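PDB 3C2G: beta-catenin homolog sys-1 from Caenorhabditis elegans, which acts as a Wnt-pathway transcription coregulator that binds the TCF factor pop-1 directly and activates or represses target genes. Local coordinates for residues 96-101 and 154-159; 117-122 and 138-143; 147-152 and 190-195. One frame throughout, in Å; residues are numbered along the deposited sequence.

Contact 1. Residues 96-101 and 154-159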
# COMPACT_ATOMS: atom_id res chain seq x y z
N PRO A 96 -30.71 15.08 -11.22
CA PRO A 96 -31.62 13.93 -11.04
C PRO A 96 -31.88 13.15 -12.34
O PRO A 96 -32.49 12.08 -12.30
CB PRO A 96 -32.93 14.57 -10.56
CG PRO A 96 -32.62 16.00 -10.26
CD PRO A 96 -31.43 16.36 -11.08
N TYR A 97 -31.41 13.69 -13.47
CA TYR A 97 -31.65 13.07 -14.78
C TYR A 97 -30.38 12.48 -15.40
O TYR A 97 -30.37 12.05 -16.56
CB TYR A 97 -32.32 14.09 -15.72
CG TYR A 97 -33.48 14.82 -15.07
CD1 TYR A 97 -34.72 14.20 -14.95
CD2 TYR A 97 -33.32 16.10 -14.57
CE1 TYR A 97 -35.79 14.85 -14.34
CE2 TYR A 97 -34.38 16.77 -13.95
CZ TYR A 97 -35.61 16.13 -13.84
OH TYR A 97 -36.67 16.78 -13.24
N ILE A 98 -29.32 12.42 -14.59
CA ILE A 98 -27.99 12.02 -15.04
C ILE A 98 -27.91 10.58 -15.56
O ILE A 98 -27.04 10.27 -16.39
CB ILE A 98 -26.91 12.31 -13.96
CG1 ILE A 98 -25.50 12.35 -14.59
CG2 ILE A 98 -27.01 11.37 -12.76
CD1 ILE A 98 -25.15 13.69 -15.22
N HIS A 99 -28.82 9.72 -15.11
CA HIS A 99 -28.90 8.36 -15.64
C HIS A 99 -29.20 8.32 -17.13
O HIS A 99 -28.82 7.37 -17.83
CB HIS A 99 -29.89 7.50 -14.85
CG HIS A 99 -31.26 8.08 -14.76
ND1 HIS A 99 -32.32 7.59 -15.49
CD2 HIS A 99 -31.74 9.13 -14.04
CE1 HIS A 99 -33.40 8.32 -15.23
NE2 HIS A 99 -33.07 9.25 -14.35
N GLN A 100 -29.88 9.35 -17.63
CA GLN A 100 -30.16 9.47 -19.07
C GLN A 100 -28.88 9.74 -19.84
O GLN A 100 -28.68 9.18 -20.93
CB GLN A 100 -31.20 10.54 -19.36
CG GLN A 100 -32.62 10.20 -18.88
CD GLN A 100 -33.63 11.29 -19.19
OE1 GLN A 100 -34.34 11.76 -18.30
NE2 GLN A 100 -33.70 11.69 -20.45
N VAL A 101 -28.01 10.58 -19.27
CA VAL A 101 -26.66 10.79 -19.80
C VAL A 101 -25.89 9.46 -19.89
O VAL A 101 -25.38 9.11 -20.94
CB VAL A 101 -25.86 11.84 -18.99
CG1 VAL A 101 -24.44 11.99 -19.53
CG2 VAL A 101 -26.57 13.19 -19.02
N GLU A 154 -24.22 4.16 -6.86
CA GLU A 154 -23.28 3.07 -7.14
C GLU A 154 -23.70 2.15 -8.29
O GLU A 154 -22.85 1.63 -9.02
CB GLU A 154 -23.01 2.25 -5.87
N LYS A 155 -25.01 1.94 -8.44
CA LYS A 155 -25.52 1.12 -9.54
C LYS A 155 -25.25 1.82 -10.87
O LYS A 155 -24.88 1.19 -11.86
CB LYS A 155 -27.01 0.82 -9.38
N LEU A 156 -25.41 3.14 -10.87
CA LEU A 156 -25.14 3.97 -12.05
C LEU A 156 -23.65 3.98 -12.41
O LEU A 156 -23.29 3.79 -13.58
CB LEU A 156 -25.66 5.38 -11.82
CG LEU A 156 -26.23 6.08 -13.05
CD1 LEU A 156 -27.45 5.31 -13.56
CD2 LEU A 156 -26.58 7.53 -12.73
N ARG A 157 -22.79 4.17 -11.41
CA ARG A 157 -21.34 4.01 -11.57
C ARG A 157 -20.97 2.69 -12.26
O ARG A 157 -20.25 2.70 -13.26
CB ARG A 157 -20.65 4.09 -10.23
CG ARG A 157 -20.57 5.48 -9.67
CD ARG A 157 -19.55 5.53 -8.56
NE ARG A 157 -18.83 6.79 -8.59
CZ ARG A 157 -17.59 6.94 -9.02
NH1 ARG A 157 -16.88 5.90 -9.45
NH2 ARG A 157 -17.04 8.14 -9.00
N THR A 158 -21.46 1.59 -11.71
CA THR A 158 -21.28 0.25 -12.28
C THR A 158 -21.73 0.13 -13.74
O THR A 158 -21.02 -0.46 -14.56
CB THR A 158 -22.00 -0.82 -11.41
OG1 THR A 158 -21.35 -0.90 -10.13
CG2 THR A 158 -21.98 -2.20 -12.07
N GLU A 159 -22.91 0.67 -14.05
CA GLU A 159 -23.42 0.68 -15.43
C GLU A 159 -22.47 1.41 -16.38
O GLU A 159 -22.11 0.89 -17.44
CB GLU A 159 -24.79 1.35 -15.50
CG GLU A 159 -25.95 0.51 -15.02
CD GLU A 159 -27.31 1.12 -15.37
OE1 GLU A 159 -28.32 0.70 -14.75
OE2 GLU A 159 -27.38 2.01 -16.26

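Contact 2. Residues 117-122 and 138-143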
# COMPACT_ATOMS: atom_id res chain seq x y z
N GLU A 117 -18.64 5.15 -29.29
CA GLU A 117 -17.56 5.09 -30.28
C GLU A 117 -17.33 6.45 -30.91
O GLU A 117 -16.19 6.85 -31.13
CB GLU A 117 -17.82 4.00 -31.34
CG GLU A 117 -18.00 2.60 -30.72
CD GLU A 117 -17.57 1.44 -31.63
OE1 GLU A 117 -17.94 0.28 -31.32
OE2 GLU A 117 -16.86 1.68 -32.63
N LEU A 118 -18.40 7.18 -31.18
CA LEU A 118 -18.24 8.56 -31.64
C LEU A 118 -17.48 9.38 -30.60
O LEU A 118 -16.55 10.12 -30.95
CB LEU A 118 -19.60 9.20 -31.94
CG LEU A 118 -20.45 8.67 -33.09
CD1 LEU A 118 -21.79 9.39 -33.11
CD2 LEU A 118 -19.76 8.82 -34.45
N ILE A 119 -17.87 9.26 -29.33
CA ILE A 119 -17.26 10.00 -28.22
C ILE A 119 -15.80 9.62 -28.09
O ILE A 119 -14.91 10.46 -28.20
CB ILE A 119 -18.01 9.76 -26.88
CG1 ILE A 119 -19.31 10.57 -26.83
CG2 ILE A 119 -17.12 10.06 -25.67
CD1 ILE A 119 -19.13 12.04 -26.57
N CYS A 120 -15.55 8.33 -27.89
CA CYS A 120 -14.21 7.83 -27.74
C CYS A 120 -13.32 8.21 -28.94
O CYS A 120 -12.12 8.41 -28.78
CB CYS A 120 -14.25 6.33 -27.49
SG CYS A 120 -13.02 5.40 -28.37
N ASN A 121 -13.92 8.35 -30.11
CA ASN A 121 -13.18 8.81 -31.27
C ASN A 121 -12.68 10.25 -31.16
O ASN A 121 -11.64 10.59 -31.71
CB ASN A 121 -13.98 8.66 -32.55
CG ASN A 121 -13.09 8.43 -33.74
OD1 ASN A 121 -12.66 9.38 -34.41
ND2 ASN A 121 -12.75 7.17 -33.99
N LEU A 122 -13.41 11.09 -30.45
CA LEU A 122 -13.03 12.48 -30.27
C LEU A 122 -11.80 12.69 -29.34
O LEU A 122 -11.21 13.77 -29.35
CB LEU A 122 -14.22 13.29 -29.76
CG LEU A 122 -15.40 13.44 -30.73
CD1 LEU A 122 -16.72 13.46 -29.98
CD2 LEU A 122 -15.25 14.66 -31.57
N ASN A 138 -10.58 18.13 -25.60
CA ASN A 138 -10.42 18.62 -24.23
C ASN A 138 -11.75 18.64 -23.51
O ASN A 138 -11.83 18.43 -22.31
CB ASN A 138 -9.78 20.01 -24.21
CG ASN A 138 -9.67 20.57 -22.79
OD1 ASN A 138 -10.29 21.61 -22.47
ND2 ASN A 138 -8.92 19.87 -21.92
N GLN A 139 -12.80 18.88 -24.27
CA GLN A 139 -14.15 18.92 -23.73
C GLN A 139 -14.68 17.53 -23.38
O GLN A 139 -15.36 17.36 -22.37
CB GLN A 139 -15.06 19.59 -24.73
CG GLN A 139 -16.16 20.35 -24.07
CD GLN A 139 -16.57 21.55 -24.84
OE1 GLN A 139 -16.76 21.49 -26.07
NE2 GLN A 139 -16.74 22.67 -24.14
N VAL A 140 -14.37 16.54 -24.20
CA VAL A 140 -14.75 15.17 -23.90
C VAL A 140 -14.03 14.61 -22.65
O VAL A 140 -14.63 13.89 -21.85
CB VAL A 140 -14.54 14.27 -25.12
CG1 VAL A 140 -14.77 12.80 -24.76
CG2 VAL A 140 -15.49 14.70 -26.26
N PHE A 141 -12.75 14.97 -22.47
CA PHE A 141 -12.03 14.63 -21.23
C PHE A 141 -12.69 15.24 -20.01
O PHE A 141 -12.75 14.60 -18.97
CB PHE A 141 -10.54 15.02 -21.29
CG PHE A 141 -9.71 14.08 -22.12
CD1 PHE A 141 -9.61 12.73 -21.78
CD2 PHE A 141 -9.02 14.54 -23.22
CE1 PHE A 141 -8.84 11.86 -22.53
CE2 PHE A 141 -8.26 13.68 -23.98
CZ PHE A 141 -8.16 12.33 -23.63
N GLN A 142 -13.19 16.47 -20.12
CA GLN A 142 -13.94 17.08 -19.01
C GLN A 142 -15.28 16.38 -18.71
O GLN A 142 -15.72 16.35 -17.56
CB GLN A 142 -14.19 18.56 -19.27
CG GLN A 142 -13.04 19.47 -18.91
CD GLN A 142 -13.22 20.84 -19.52
OE1 GLN A 142 -13.83 21.73 -18.92
NE2 GLN A 142 -12.71 21.02 -20.74
N ILE A 143 -15.91 15.82 -19.74
CA ILE A 143 -17.18 15.13 -19.59
C ILE A 143 -16.98 13.81 -18.83
O ILE A 143 -17.74 13.50 -17.92
CB ILE A 143 -17.85 14.89 -20.98
CG1 ILE A 143 -18.45 16.20 -21.52
CG2 ILE A 143 -18.89 13.78 -20.93
CD1 ILE A 143 -18.61 16.23 -23.05

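Contact 3. Residues 147-152 and 190-195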
# COMPACT_ATOMS: atom_id res chain seq x y z
N ILE A 147 -18.51 13.05 -15.03
CA ILE A 147 -19.33 11.89 -14.71
C ILE A 147 -18.66 11.01 -13.66
O ILE A 147 -19.31 10.57 -12.70
CB ILE A 147 -19.69 11.04 -15.95
CG1 ILE A 147 -20.47 11.88 -16.97
CG2 ILE A 147 -20.52 9.83 -15.55
CD1 ILE A 147 -20.59 11.21 -18.32
N ILE A 148 -17.36 10.76 -13.82
CA ILE A 148 -16.63 9.88 -12.91
C ILE A 148 -16.48 10.50 -11.52
O ILE A 148 -16.59 9.81 -10.52
CB ILE A 148 -15.27 9.44 -13.49
CG1 ILE A 148 -15.50 8.51 -14.67
CG2 ILE A 148 -14.44 8.73 -12.41
CD1 ILE A 148 -14.29 8.29 -15.54
N MSE A 149 -16.24 11.80 -11.46
CA MSE A 149 -16.12 12.46 -10.17
C MSE A 149 -17.50 12.78 -9.61
O MSE A 149 -17.66 12.94 -8.41
CB MSE A 149 -15.28 13.74 -10.27
CG MSE A 149 -13.80 13.53 -10.67
SE MSE A 149 -12.85 12.04 -9.79
CE MSE A 149 -13.11 12.54 -7.89
N GLY A 150 -18.50 12.83 -10.48
CA GLY A 150 -19.80 13.36 -10.09
C GLY A 150 -20.84 12.37 -9.60
O GLY A 150 -21.43 12.58 -8.55
N VAL A 151 -21.07 11.31 -10.36
CA VAL A 151 -22.20 10.42 -10.06
C VAL A 151 -21.99 9.64 -8.76
O VAL A 151 -20.99 8.94 -8.60
CB VAL A 151 -22.60 9.49 -11.24
CG1 VAL A 151 -22.88 10.29 -12.49
CG2 VAL A 151 -21.54 8.45 -11.53
N LYS A 152 -22.94 9.79 -7.85
CA LYS A 152 -22.87 9.18 -6.53
C LYS A 152 -23.49 7.79 -6.47
O LYS A 152 -22.95 6.90 -5.82
CB LYS A 152 -23.49 10.10 -5.49
CG LYS A 152 -22.47 10.99 -4.76
CD LYS A 152 -22.83 11.14 -3.28
CE LYS A 152 -22.73 9.79 -2.55
NZ LYS A 152 -23.50 9.77 -1.28
N ILE A 190 -7.06 10.88 -18.56
CA ILE A 190 -6.67 9.54 -18.99
C ILE A 190 -6.41 8.63 -17.80
O ILE A 190 -6.74 7.44 -17.84
CB ILE A 190 -5.46 9.59 -19.93
CG1 ILE A 190 -5.91 10.08 -21.31
CG2 ILE A 190 -4.82 8.22 -20.08
CD1 ILE A 190 -4.87 10.86 -22.05
N PHE A 191 -5.85 9.18 -16.72
CA PHE A 191 -5.65 8.40 -15.50
C PHE A 191 -6.96 8.12 -14.78
O PHE A 191 -7.20 6.99 -14.36
CB PHE A 191 -4.63 9.08 -14.58
CG PHE A 191 -3.24 9.09 -15.14
CD1 PHE A 191 -2.44 7.96 -15.06
CD2 PHE A 191 -2.74 10.23 -15.78
CE1 PHE A 191 -1.15 7.96 -15.59
CE2 PHE A 191 -1.46 10.24 -16.32
CZ PHE A 191 -0.66 9.11 -16.23
N ILE A 192 -7.79 9.15 -14.63
CA ILE A 192 -9.10 9.01 -13.99
C ILE A 192 -9.91 7.87 -14.60
O ILE A 192 -10.46 7.05 -13.88
CB ILE A 192 -9.89 10.33 -14.06
CG1 ILE A 192 -9.11 11.47 -13.37
CG2 ILE A 192 -11.28 10.18 -13.45
CD1 ILE A 192 -8.75 11.20 -11.89
N ILE A 193 -9.92 7.78 -15.93
CA ILE A 193 -10.67 6.77 -16.66
C ILE A 193 -10.09 5.36 -16.47
O ILE A 193 -10.83 4.42 -16.19
CB ILE A 193 -10.77 7.12 -18.17
CG1 ILE A 193 -11.51 8.44 -18.35
CG2 ILE A 193 -11.46 6.01 -18.93
CD1 ILE A 193 -11.17 9.17 -19.62
N PHE A 194 -8.78 5.21 -16.63
CA PHE A 194 -8.10 3.95 -16.32
C PHE A 194 -8.39 3.51 -14.89
O PHE A 194 -8.80 2.37 -14.66
CB PHE A 194 -6.59 4.06 -16.53
CG PHE A 194 -6.15 3.65 -17.90
CD1 PHE A 194 -6.43 2.38 -18.39
CD2 PHE A 194 -5.46 4.54 -18.71
CE1 PHE A 194 -6.04 1.99 -19.67
CE2 PHE A 194 -5.06 4.16 -20.00
CZ PHE A 194 -5.35 2.88 -20.47
N ARG A 195 -8.24 4.41 -13.94
CA ARG A 195 -8.54 4.07 -12.56
C ARG A 195 -9.96 3.54 -12.45
O ARG A 195 -10.20 2.55 -11.76
CB ARG A 195 -8.35 5.29 -11.66
CG ARG A 195 -8.62 5.03 -10.19
CD ARG A 195 -8.41 6.29 -9.36
NE ARG A 195 -8.55 6.02 -7.93
CZ ARG A 195 -7.55 5.68 -7.13
NH1 ARG A 195 -6.32 5.57 -7.60
NH2 ARG A 195 -7.79 5.46 -5.84

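Contact 1. Residues 96-101 and 154-159
Leu-156 meets Ile-98 and His-99 at the surface, where helix 154-164 faces the first turn of helix 98-103. Its CB points to the other helix but makes no close contact there. CG carries the chain forward, and the two methyl branches do the touching. Leu-156 CD1 is 3.5 Å from His-99 CB. CD2 touches both residues. Leu-156 CD2 is 3.8 Å from His-99 CA and 3.9 Å from Ile-98 CG2. The chi1 of Leu-156 is -144°, well off a staggered value. Both methyls lie on one side of the His-99 CA-CB bond, CD1 nearer CB and CD2 almost equally far from CA and CB.

The His-99 ring takes no part in this grip. With chi1 at 55°, its CG lies between the backbone N and the carbonyl carbon. The ring is turned off the interface and CB is left to meet the leucine. Pro-96 O lies in plane at the ring edge, and Gln-100 CG lies over one face toward the rim. Ile-98 offers only its CG2 methyl to Leu-156. No hydrogen bond crosses between the segments. The contact is small and apolar.

Helix 98-103 is held on its other sides by earlier helices. Gln-100 NE2 bonds to Gln-52 OE1 and Pro-48 O of helix 47-62, and Val-101 packs on Leu-85 and Thr-89 of helix 71-90. Ile-98 also touches Val-151, in the turn between helix 134-150 and helix 154-164. Leu-156 thus joins helices 154-164 and 98-103 at the surface of the all-helical armadillo domain.

Contact 2. Residues 117-122 and 138-143
Val-140 presents its two methyls to Ile-119 and Leu-122, one to each. CG1 meets the branch methyl of the isoleucine: Val-140 CG1 and Ile-119 CG2 are 3.7 Å apart. CG2 turns to the leucine, with Val-140 CG2 lying 4.0 Å from Leu-122 CB and nearly as close to its CD1. The two encounters differ in direction. Val-140 and Ile-119 approach at a slant. Val-140 and Leu-122 are set at about a right angle, and one valine methyl lies beside the base and one branch of the leucine.

Torsions explain which methyls meet. Ile-119 has CG2 anti to its backbone N, and this swings that methyl toward helix 134-150. In Val-140, chi1 of 172° puts CG1 anti to the backbone N and CG2 anti to the carbonyl carbon. This turns CG1 to Ile-119 and CG2 to Leu-122. Those two are three residues apart, so they come from successive turns of one helix face and receive the valine between them.

The helix 134-150 segment has a polar side too. Asn-138 O takes both Gln-142 N and Gln-142 NE2, from opposite faces of its carbonyl plane. Gln-142 NE2 lies 3.2 Å from Asn-138 O and its N-H points well at it, but the donor stands above the plane.

Leu-122 also touches Trp-78 of helix 71-90. This is a buried helix-helix contact of the armadillo domain, between helix 115-122 and helix 134-150. No hydrogen bond joins the segments. The helices are therefore held here by shape and the exclusion of water, without a directional bond to fix their register.

Contact 3. Residues 147-152 and 190-195
Ile-147 O, one residue before the Ile-148 that meets Ile-192, takes two backbone N-H groups at the end of helix 134-150. Val-151 N binds Ile-147 O at 3.0 Å, and Gly-150 N binds it weakly. Val-151 is also where the chain leaves the helical conformation, with psi 124°. Its own carbonyl oxygen accepts Arg-157 NE from the next helix. These bonds shape the helix end. The contact itself is apolar.

Ile-148 is the central residue and works with both branches. Its CG2 methyl meets the matching methyl of Ile-192: Ile-148 CG2 and Ile-192 CG2 are 3.6 Å apart. With CG2 anti to the backbone N in both residues, the short branches are the ones that meet. The two side chains run past each other in opposite directions. The longer branch of Ile-148 goes another way: Ile-148 CD1 reaches Ile-193 CG1 at 4.0 Å and lies about as near to Ile-193 CA. This second pair is crossed at about a right angle. Ile-148 therefore spans two consecutive residues of helix 189-198.

At the exposed margin, the selenomethionine Met-149 adds a looser touch. Met-149 SE lies 4.4 Å from Ile-192 CG2, so that methyl is shared by Ile-148 and Met-149.

Ile-193 also packs on Phe-144, which extends the same helix pair. Other helices close in on helix 189-198. Ile-193 touches Leu-173 of helix 167-174, and Arg-195 NH1 makes a salt bridge to Asp-265 OD2 of helix 251-270.

Ile-148, Ile-192 and Ile-193 thus pack helix 134-150 on helix 189-198. Such stacking of helix on helix, with a continuous hydrophobic core, is as in the armadillo fold.

How the contacts relate
All three contacts are apolar, and none has a hydrogen bond between its segments. They differ in depth. Contact 2 is buried, contact 3 is partly buried with one exposed residue, and contact 1 lies at the surface. Contacts 2 and 3 share helix 134-150 and use different parts of it. They touch where Phe-141 packs on Ile-190. Contact 1 uses the following helix, 154-164, and also touches contact 3 where Val-101 packs on Ile-147. Contacts 1 and 2 do not touch, but contact 2 is nested in the loop that contact 1 closes. Helix 134-150 and its following turn thus link all three.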